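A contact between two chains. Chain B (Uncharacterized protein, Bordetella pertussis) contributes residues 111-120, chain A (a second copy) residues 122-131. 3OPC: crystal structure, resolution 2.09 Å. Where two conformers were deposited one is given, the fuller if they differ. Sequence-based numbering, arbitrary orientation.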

# COMPACT_ATOMS: atom_id res chain seq x y z
N ASN B 111 -4.24 14.31 -8.59
CA ASN B 111 -3.60 13.02 -8.46
C ASN B 111 -2.09 13.14 -8.51
O ASN B 111 -1.39 12.43 -7.78
CB ASN B 111 -4.11 12.01 -9.48
CG ASN B 111 -5.49 11.50 -9.12
OD1 ASN B 111 -6.04 11.85 -8.07
ND2 ASN B 111 -6.09 10.72 -10.02
N GLY B 112 -1.57 14.05 -9.32
CA GLY B 112 -0.16 14.35 -9.25
C GLY B 112 0.27 14.80 -7.87
O GLY B 112 1.33 14.49 -7.43
N THR B 113 -0.56 15.57 -7.18
CA THR B 113 -0.22 16.01 -5.85
C THR B 113 -0.23 14.82 -4.87
O THR B 113 0.68 14.70 -4.05
CB THR B 113 -1.16 17.15 -5.41
OG1 THR B 113 -1.01 18.24 -6.32
CG2 THR B 113 -0.88 17.61 -4.01
N LEU B 114 -1.21 13.92 -5.00
CA LEU B 114 -1.31 12.75 -4.09
C LEU B 114 -0.12 11.85 -4.27
O LEU B 114 0.42 11.29 -3.29
CB LEU B 114 -2.59 11.94 -4.33
CG LEU B 114 -3.90 12.59 -3.86
CD1 LEU B 114 -5.12 11.79 -4.32
CD2 LEU B 114 -3.89 12.77 -2.34
N ILE B 115 0.33 11.71 -5.52
CA ILE B 115 1.56 10.96 -5.77
C ILE B 115 2.72 11.57 -4.99
O ILE B 115 3.57 10.83 -4.46
CB ILE B 115 1.90 10.89 -7.29
CG1 ILE B 115 0.90 9.98 -8.02
CG2 ILE B 115 3.35 10.41 -7.53
CD1 ILE B 115 0.74 10.31 -9.56
N ALA B 116 2.75 12.91 -4.91
CA ALA B 116 3.81 13.62 -4.18
C ALA B 116 3.68 13.39 -2.67
O ALA B 116 4.67 13.17 -1.97
CB ALA B 116 3.80 15.13 -4.52
N VAL B 117 2.44 13.41 -2.19
CA VAL B 117 2.15 13.09 -0.80
C VAL B 117 2.58 11.69 -0.43
O VAL B 117 3.21 11.49 0.61
CB VAL B 117 0.65 13.27 -0.45
CG1 VAL B 117 0.37 12.80 0.99
CG2 VAL B 117 0.24 14.73 -0.63
N ASN B 118 2.23 10.70 -1.26
CA ASN B 118 2.60 9.32 -0.95
C ASN B 118 4.11 9.10 -1.01
O ASN B 118 4.66 8.37 -0.19
CB ASN B 118 1.87 8.34 -1.87
CG ASN B 118 0.39 8.30 -1.61
OD1 ASN B 118 -0.12 9.08 -0.82
ND2 ASN B 118 -0.30 7.38 -2.26
N LEU B 119 4.76 9.77 -1.96
CA LEU B 119 6.23 9.75 -2.10
C LEU B 119 6.95 10.39 -0.91
O LEU B 119 7.99 9.88 -0.48
CB LEU B 119 6.63 10.45 -3.39
CG LEU B 119 8.04 10.29 -3.97
CD1 LEU B 119 8.54 8.84 -3.88
CD2 LEU B 119 8.04 10.80 -5.44
N ARG B 120 6.40 11.49 -0.40
CA ARG B 120 6.88 12.14 0.82
C ARG B 120 6.79 11.19 2.01
O ARG B 120 7.78 10.96 2.69
CB ARG B 120 6.06 13.41 1.11
CG ARG B 120 6.43 14.13 2.42
CD ARG B 120 5.66 15.44 2.58
NE ARG B 120 5.95 16.36 1.48
CZ ARG B 120 5.08 16.72 0.53
NH1 ARG B 120 5.46 17.55 -0.43
NH2 ARG B 120 3.84 16.25 0.54
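Chain A (122-131) TQESLDALRQ

How does the chain A segment run across chain B? It begins as a helix, Thr A122 to Asp A127 at least, and leaves helical form before Arg A130. Its axis crosses that of the continuous helix 111-120 of chain B at -154°, so the two run roughly antiparallel, 9.7 Å apart at closest approach. The register follows: Gln A123 faces Leu B119, with CA atoms 5.9 Å apart; Leu A126 faces Ile B115, CA to CA 6.4 Å; and Arg A130 comes level with Gly B112, CA to CA 8.0 Å.

Which bump does chain A press into chain B? Leu A126, with chi1 m and chi2 t, points toward the partner and enters the hollow between Ile B115, Asn B118 and Leu B119. Its CD1 lies 3.6 Å from CB of Asn B118 and 3.7 Å from the backbone N of Leu B119, while its CD2 is 4.2 Å from CG2 of Ile B115. The methyl group thus reaches the helix backbone itself.

What does chain B offer in return? Leu B119 leaves its backbone sideways, but its end turns in between Gln A123, Leu A126 and Arg A130. Its CD1 rests 3.7 Å from O of Gln A123 and 4.3 Å from CB of Leu A126. Ile B115 points toward chain A, with CG2 3.8 Å from O of Leu A126 and CD1 4.1 Å from CD1 of Leu A129.

How is the far end covered? The poorly ordered side chain of Arg A130 reaches over chain B, its NE 3.5 Å from CD2 of Leu B119 and its NH1 3.7 Å from CB of Ala B116. No hydrogen bond joins the stretches; they meet by packing, burying 445 Å² in all.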

# COMPACT_ATOMS: atom_id res chain seq x y z
N THR A 122 7.55 0.94 -3.57
CA THR A 122 6.63 2.06 -3.62
C THR A 122 7.29 3.36 -4.11
O THR A 122 6.79 4.01 -5.04
CB THR A 122 6.00 2.27 -2.25
OG1 THR A 122 5.11 1.18 -1.98
CG2 THR A 122 5.22 3.55 -2.20
N GLN A 123 8.41 3.73 -3.50
CA GLN A 123 9.15 4.92 -3.90
C GLN A 123 9.50 4.94 -5.40
O GLN A 123 9.28 5.95 -6.08
CB GLN A 123 10.43 5.02 -3.08
CG GLN A 123 11.29 6.21 -3.44
CD GLN A 123 12.46 6.34 -2.51
OE1 GLN A 123 13.22 5.38 -2.30
NE2 GLN A 123 12.60 7.52 -1.92
N GLU A 124 10.02 3.83 -5.92
CA GLU A 124 10.39 3.75 -7.33
C GLU A 124 9.19 3.76 -8.29
O GLU A 124 9.27 4.35 -9.37
CB GLU A 124 11.26 2.53 -7.59
CG GLU A 124 12.71 2.69 -7.11
CD GLU A 124 13.38 1.35 -6.84
OE1 GLU A 124 13.02 0.36 -7.53
OE2 GLU A 124 14.25 1.28 -5.93
N SER A 125 8.11 3.06 -7.94
CA SER A 125 6.90 3.06 -8.77
C SER A 125 6.32 4.46 -8.86
O SER A 125 5.96 4.93 -9.93
CB SER A 125 5.82 2.14 -8.19
OG SER A 125 6.31 0.85 -7.87
N LEU A 126 6.22 5.12 -7.71
CA LEU A 126 5.71 6.48 -7.65
C LEU A 126 6.65 7.49 -8.33
O LEU A 126 6.19 8.42 -9.02
CB LEU A 126 5.45 6.92 -6.21
CG LEU A 126 4.33 6.24 -5.43
CD1 LEU A 126 4.31 6.79 -4.02
CD2 LEU A 126 3.00 6.46 -6.11
N ASP A 127 7.96 7.32 -8.14
CA ASP A 127 8.90 8.26 -8.75
C ASP A 127 8.94 8.13 -10.28
O ASP A 127 9.26 9.09 -10.96
CB ASP A 127 10.30 8.12 -8.17
CG ASP A 127 11.21 9.26 -8.61
OD1 ASP A 127 10.96 10.42 -8.20
OD2 ASP A 127 12.15 8.99 -9.38
N ALA A 128 8.62 6.95 -10.81
CA ALA A 128 8.54 6.76 -12.26
C ALA A 128 7.34 7.50 -12.88
O ALA A 128 7.38 7.84 -14.07
CB ALA A 128 8.47 5.26 -12.62
N LEU A 129 6.30 7.77 -12.09
CA LEU A 129 5.15 8.54 -12.58
C LEU A 129 5.46 10.06 -12.69
O LEU A 129 4.69 10.81 -13.30
CB LEU A 129 3.91 8.28 -11.71
CG LEU A 129 3.54 6.81 -11.47
CD1 LEU A 129 2.23 6.65 -10.72
CD2 LEU A 129 3.52 6.03 -12.78
N ARG A 130 6.61 10.50 -12.16
CA ARG A 130 6.92 11.93 -11.94
C ARG A 130 7.01 12.86 -13.15
O ARG A 130 6.98 14.09 -12.97
CB ARG A 130 8.25 12.10 -11.17
CG ARG A 130 8.22 11.79 -9.68
CD ARG A 130 7.13 12.56 -8.97
NE ARG A 130 7.61 13.31 -7.81
CZ ARG A 130 6.89 14.25 -7.18
NH1 ARG A 130 5.66 14.56 -7.61
NH2 ARG A 130 7.40 14.88 -6.13
N GLN A 131 7.15 12.31 -14.35
CA GLN A 131 7.31 13.15 -15.55
C GLN A 131 7.37 12.31 -16.82
O GLN A 131 6.36 12.15 -17.51
CB GLN A 131 8.57 14.03 -15.43